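Local coordinates for protein PcyX_EBK42635 (Marine metagenome, PDB 5OWG) that probably reduces biliverdin to phycoerythrobilin in a four-electron, ferredoxin-dependent reaction, as a member of the ferredoxin-dependent bilin reductase family, at residues 59-63 with 226-231; 79-84 with 196-200. All coordinates share one frame; numbering follows the deposited sequence.

Interaction 1: residues 59-63 with 226-231; sequences RAHLD and FCSDNL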
loop_
_atom_site.group_PDB
_atom_site.type_symbol
_atom_site.label_atom_id
_atom_site.label_comp_id
_atom_site.label_asym_id
_atom_site.label_seq_id
_atom_site.Cartn_x
_atom_site.Cartn_y
_atom_site.Cartn_z
ATOM N N ARG A 59 -4.391 -0.668 -8.976
ATOM C CA ARG A 59 -4.745 -0.235 -7.630
ATOM C C ARG A 59 -3.515 0.237 -6.871
ATOM O O ARG A 59 -2.502 -0.467 -6.805
ATOM C CB ARG A 59 -5.441 -1.363 -6.862
ATOM C CG ARG A 59 -5.969 -0.935 -5.506
ATOM C CD ARG A 59 -6.839 -2.009 -4.876
ATOM N NE ARG A 59 -7.512 -1.533 -3.668
ATOM C CZ ARG A 59 -7.036 -1.661 -2.432
ATOM N NH1 ARG A 59 -5.871 -2.260 -2.213
ATOM N NH2 ARG A 59 -7.731 -1.190 -1.406
ATOM N N ALA A 60 -3.621 1.436 -6.302
ATOM C CA ALA A 60 -2.627 1.994 -5.392
ATOM C C ALA A 60 -3.379 2.532 -4.186
ATOM O O ALA A 60 -4.231 3.412 -4.334
ATOM C CB ALA A 60 -1.816 3.103 -6.066
ATOM N N HIS A 61 -3.067 2.015 -2.999
ATOM C CA HIS A 61 -3.902 2.208 -1.818
ATOM C C HIS A 61 -3.057 2.759 -0.681
ATOM O O HIS A 61 -2.069 2.134 -0.284
ATOM C CB HIS A 61 -4.561 0.886 -1.412
ATOM C CG HIS A 61 -5.373 0.964 -0.157
ATOM N ND1 HIS A 61 -5.635 -0.139 0.625
ATOM C CD2 HIS A 61 -5.989 2.009 0.446
ATOM C CE1 HIS A 61 -6.373 0.221 1.659
ATOM N NE2 HIS A 61 -6.602 1.520 1.575
ATOM N N LEU A 62 -3.453 3.915 -0.154
ATOM C CA LEU A 62 -2.785 4.538 0.984
ATOM C C LEU A 62 -3.710 4.471 2.189
ATOM O O LEU A 62 -4.791 5.072 2.182
ATOM C CB LEU A 62 -2.405 5.988 0.680
ATOM C CG LEU A 62 -1.720 6.741 1.827
ATOM C CD1 LEU A 62 -0.328 6.182 2.087
ATOM C CD2 LEU A 62 -1.662 8.233 1.539
ATOM N N ASP A 63 -3.281 3.747 3.220
ATOM C CA ASP A 63 -4.038 3.581 4.453
ATOM C C ASP A 63 -3.240 4.192 5.595
ATOM O O ASP A 63 -2.149 3.709 5.919
ATOM C CB ASP A 63 -4.320 2.102 4.720
ATOM C CG ASP A 63 -4.801 1.845 6.132
ATOM O OD1 ASP A 63 -5.495 2.719 6.694
ATOM O OD2 ASP A 63 -4.474 0.775 6.684
ATOM N N PHE A 226 -12.820 -4.120 6.809
ATOM C CA PHE A 226 -11.736 -3.537 6.021
ATOM C C PHE A 226 -10.774 -4.608 5.510
ATOM O O PHE A 226 -10.410 -4.617 4.328
ATOM C CB PHE A 226 -10.999 -2.504 6.876
ATOM C CG PHE A 226 -9.802 -1.893 6.211
ATOM C CD1 PHE A 226 -9.948 -0.870 5.291
ATOM C CD2 PHE A 226 -8.525 -2.324 6.529
ATOM C CE1 PHE A 226 -8.844 -0.299 4.687
ATOM C CE2 PHE A 226 -7.417 -1.757 5.930
ATOM C CZ PHE A 226 -7.576 -0.743 5.008
ATOM N N CYS A 227 -10.348 -5.519 6.388
ATOM C CA CYS A 227 -9.334 -6.500 6.012
ATOM C C CYS A 227 -9.804 -7.415 4.887
ATOM O O CYS A 227 -8.980 -7.923 4.118
ATOM C CB CYS A 227 -8.935 -7.332 7.232
ATOM S SG CYS A 227 -7.935 -6.441 8.442
ATOM N N SER A 228 -11.112 -7.642 4.771
ATOM C CA SER A 228 -11.629 -8.613 3.814
ATOM C C SER A 228 -12.043 -7.995 2.485
ATOM O O SER A 228 -11.984 -8.675 1.454
ATOM C CB SER A 228 -12.831 -9.350 4.415
ATOM O OG SER A 228 -13.898 -8.457 4.680
ATOM N N ASP A 229 -12.461 -6.726 2.474
ATOM C CA ASP A 229 -13.087 -6.131 1.302
ATOM C C ASP A 229 -12.318 -4.969 0.689
ATOM O O ASP A 229 -12.463 -4.733 -0.515
ATOM C CB ASP A 229 -14.498 -5.634 1.651
ATOM C CG ASP A 229 -15.394 -6.740 2.158
ATOM O OD1 ASP A 229 -14.957 -7.910 2.166
ATOM O OD2 ASP A 229 -16.538 -6.438 2.552
ATOM N N ASN A 230 -11.513 -4.241 1.467
ATOM C CA ASN A 230 -10.918 -3.003 0.978
ATOM C C ASN A 230 -9.434 -2.899 1.309
ATOM O O ASN A 230 -8.897 -1.786 1.359
ATOM C CB ASN A 230 -11.659 -1.794 1.559
ATOM C CG ASN A 230 -13.033 -1.609 0.954
ATOM O OD1 ASN A 230 -14.036 -2.047 1.519
ATOM N ND2 ASN A 230 -13.088 -0.960 -0.206
ATOM N N LEU A 231 -8.762 -4.025 1.536
ATOM C CA LEU A 231 -7.339 -4.030 1.854
ATOM C C LEU A 231 -6.526 -4.685 0.748
ATOM O O LEU A 231 -5.672 -4.026 0.145
ATOM C CB LEU A 231 -7.120 -4.736 3.198
ATOM C CG LEU A 231 -5.663 -5.044 3.544
ATOM C CD1 LEU A 231 -4.786 -3.807 3.397
ATOM C CD2 LEU A 231 -5.546 -5.622 4.944
#
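R59 and H61 of strand 57-67 meet the chain as it leaves helix 220-229, on one face of the central antiparallel sheet of the bilin reductase alpha/beta/alpha sandwich. R59 NH1 donates to L231 O at 3.0 Å, a bent bond (130° at the hydrogen) that reaches the oxygen from above the carbonyl plane. Its NH2 lies 3.1 Å from N230 O, near the guanidinium plane. H61 CE1 approaches N230 O at 3.2 Å, oblique to the imidazole, and this carbonyl thus meets both side chains. CE1 also lies 3.7 Å from F226 CZ; the side chains approach head-on and their rings meet rim to rim, planes 56° apart. D63 OD2 comes obliquely to the same CZ at 3.8 Å.

Outside this shell, E34 forms a salt bridge with R59 NE, N49 OD1 is hydrogen-bonded to H61 NE2, and F40 and W47 pack against F226. N230 bonds R39 through OD1 and P35 O and E34 through ND2, which probably helps hold the turn presenting both carbonyls. R59, CG anti to the backbone N (chi1 -174°) and extended to NE, runs forward along its strand to H61, whose CB lies 3.3 Å above one guanidinium face, offset toward the rim.

Interaction 2: residues 79-84 with 196-200; sequences CLFPML and QNYYS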
loop_
_atom_site.group_PDB
_atom_site.type_symbol
_atom_site.label_atom_id
_atom_site.label_comp_id
_atom_site.label_asym_id
_atom_site.label_seq_id
_atom_site.Cartn_x
_atom_site.Cartn_y
_atom_site.Cartn_z
ATOM N N CYS A 79 0.300 0.099 -0.831
ATOM C CA CYS A 79 0.438 -1.061 -1.697
ATOM C C CYS A 79 0.033 -0.681 -3.112
ATOM O O CYS A 79 -0.901 0.099 -3.318
ATOM C CB CYS A 79 -0.421 -2.234 -1.218
ATOM S SG CYS A 79 -0.091 -3.763 -2.094
ATOM N N LEU A 80 0.744 -1.245 -4.088
ATOM C CA LEU A 80 0.473 -1.002 -5.501
ATOM C C LEU A 80 0.402 -2.332 -6.236
ATOM O O LEU A 80 1.369 -3.101 -6.227
ATOM C CB LEU A 80 1.550 -0.113 -6.132
ATOM C CG LEU A 80 1.315 1.399 -6.138
ATOM C CD1 LEU A 80 1.489 1.996 -4.750
ATOM C CD2 LEU A 80 2.244 2.083 -7.136
ATOM N N PHE A 81 -0.741 -2.597 -6.879
ATOM C CA PHE A 81 -0.901 -3.755 -7.752
ATOM C C PHE A 81 -0.824 -3.319 -9.209
ATOM O O PHE A 81 -1.541 -2.388 -9.600
ATOM C CB PHE A 81 -2.240 -4.442 -7.499
ATOM C CG PHE A 81 -2.281 -5.273 -6.248
ATOM C CD1 PHE A 81 -1.764 -6.558 -6.236
ATOM C CD2 PHE A 81 -2.861 -4.779 -5.092
ATOM C CE1 PHE A 81 -1.810 -7.329 -5.091
ATOM C CE2 PHE A 81 -2.911 -5.547 -3.942
ATOM C CZ PHE A 81 -2.384 -6.822 -3.942
ATOM N N PRO A 82 0.005 -3.938 -10.049
ATOM C CA PRO A 82 0.008 -3.584 -11.474
ATOM C C PRO A 82 -1.230 -4.114 -12.185
ATOM O O PRO A 82 -2.031 -4.870 -11.631
ATOM C CB PRO A 82 1.285 -4.242 -12.004
ATOM C CG PRO A 82 1.548 -5.364 -11.064
ATOM C CD PRO A 82 1.085 -4.887 -9.720
ATOM N N MET A 83 -1.380 -3.701 -13.443
ATOM C CA MET A 83 -2.522 -4.116 -14.244
ATOM C C MET A 83 -2.379 -5.584 -14.652
ATOM O O MET A 83 -1.319 -6.203 -14.510
ATOM C CB MET A 83 -2.665 -3.208 -15.471
ATOM C CG MET A 83 -4.021 -3.260 -16.175
ATOM S SD MET A 83 -5.416 -2.926 -15.081
ATOM C CE MET A 83 -5.084 -1.229 -14.624
ATOM N N LEU A 84 -3.473 -6.140 -15.179
ATOM C CA LEU A 84 -3.659 -7.583 -15.268
ATOM C C LEU A 84 -2.914 -8.259 -16.418
ATOM O O LEU A 84 -2.865 -9.493 -16.439
ATOM C CB LEU A 84 -5.155 -7.895 -15.374
ATOM C CG LEU A 84 -6.001 -7.410 -14.189
ATOM C CD1 LEU A 84 -7.477 -7.674 -14.437
ATOM C CD2 LEU A 84 -5.562 -8.060 -12.881
ATOM N N GLN A 196 -1.538 -12.318 -8.161
ATOM C CA GLN A 196 -1.835 -11.207 -7.261
ATOM C C GLN A 196 -2.772 -11.638 -6.138
ATOM O O GLN A 196 -2.612 -11.205 -4.990
ATOM C CB GLN A 196 -2.429 -10.040 -8.050
ATOM C CG GLN A 196 -1.437 -9.382 -8.994
ATOM C CD GLN A 196 -1.983 -8.124 -9.639
ATOM O OE1 GLN A 196 -3.167 -7.810 -9.513
ATOM N NE2 GLN A 196 -1.118 -7.391 -10.332
ATOM N N ASN A 197 -3.754 -12.488 -6.444
ATOM C CA ASN A 197 -4.652 -12.990 -5.409
ATOM C C ASN A 197 -3.891 -13.812 -4.375
ATOM O O ASN A 197 -4.037 -13.600 -3.165
ATOM C CB ASN A 197 -5.766 -13.823 -6.043
ATOM C CG ASN A 197 -6.769 -12.977 -6.798
ATOM O OD1 ASN A 197 -6.595 -11.767 -6.944
ATOM N ND2 ASN A 197 -7.828 -13.613 -7.286
ATOM N N TYR A 198 -3.080 -14.768 -4.836
ATOM C CA TYR A 198 -2.267 -15.568 -3.924
ATOM C C TYR A 198 -1.509 -14.682 -2.944
ATOM O O TYR A 198 -1.367 -15.022 -1.764
ATOM C CB TYR A 198 -1.299 -16.439 -4.726
ATOM C CG TYR A 198 -0.426 -17.351 -3.891
ATOM C CD1 TYR A 198 -0.888 -18.588 -3.461
ATOM C CD2 TYR A 198 0.869 -16.980 -3.545
ATOM C CE1 TYR A 198 -0.091 -19.426 -2.702
ATOM C CE2 TYR A 198 1.673 -17.811 -2.788
ATOM C CZ TYR A 198 1.189 -19.033 -2.370
ATOM O OH TYR A 198 1.989 -19.860 -1.616
ATOM N N TYR A 199 -1.016 -13.537 -3.419
ATOM C CA TYR A 199 -0.384 -12.569 -2.529
ATOM C C TYR A 199 -1.400 -11.964 -1.570
ATOM O O TYR A 199 -1.076 -11.679 -0.410
ATOM C CB TYR A 199 0.299 -11.480 -3.358
ATOM C CG TYR A 199 0.779 -10.284 -2.565
ATOM C CD1 TYR A 199 -0.083 -9.240 -2.251
ATOM C CD2 TYR A 199 2.101 -10.187 -2.149
ATOM C CE1 TYR A 199 0.352 -8.143 -1.534
ATOM C CE2 TYR A 199 2.546 -9.092 -1.432
ATOM C CZ TYR A 199 1.668 -8.073 -1.129
ATOM O OH TYR A 199 2.106 -6.983 -0.415
ATOM N N SER A 200 -2.636 -11.761 -2.033
ATOM C CA SER A 200 -3.664 -11.179 -1.178
ATOM C C SER A 200 -4.145 -12.183 -0.138
ATOM O O SER A 200 -4.397 -11.816 1.016
ATOM C CB SER A 200 -4.830 -10.680 -2.030
ATOM O OG SER A 200 -4.431 -9.594 -2.848
#
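F81 and Q196 run side by side in opposing senses, one from the end of strand 73-82 and one from helix 189-204. Both have CG beside the backbone N and anti to the carbonyl carbon (chi1 -68° in Q196). Beyond CG, Q196 stays extended: its CB and CG pass F81 CD1, and its amide carbon CD comes to 3.8 Å from F81 CD1, before the amide arrives at P82. There NE2 donates to P82 O at 3.0 Å in an almost straight bond (179° at the hydrogen). The acceptor lies in the amide plane of Q196, although the nitrogen stands above the carbonyl plane of P82. NE2 also lies 3.4 Å from P82 CD, while OE1 accepts from R58 NE; the two bonds together fix the flip of the buried amide.

One turn on, Y199 and S200 receive the far end of the F81 ring. F81 CZ is 3.7 Å from Y199 CD1, the rings oblique with planes 82° apart, and 3.6 Å from S200 OG. That hydroxyl donates back to Q196 O at 3.2 Å; S200 N reaches the same oxygen from the opposite face of its carbonyl plane. C79 SG approaches Y199 obliquely, 4.2 Å from its OH. With the short strand and helix axes 10.9 Å apart and roughly antiparallel, the arrangement is the helix-on-sheet layer of an alpha/beta/alpha sandwich.

In the fold
After helix 14-28 the chain enters the six-stranded antiparallel sheet, whose strands follow one another in sequence order. Strand 57-67 supplies the first half of interaction 1, and the neighbouring strand 73-82 the first half of interaction 2. The chain then completes the sheet, forms helix 161-179 and returns in helix 189-204, where interaction 2 closes its loop. Helices 210-215 and 220-229 follow before 226-231 closes the longer loop of interaction 1, which therefore encloses the other. The two contacts touch through the sheet: R59 O and F81 N, and H61 N and C79 O, probably hydrogen bond, and A60 packs on L80. Together they tie two helices to adjacent central strands.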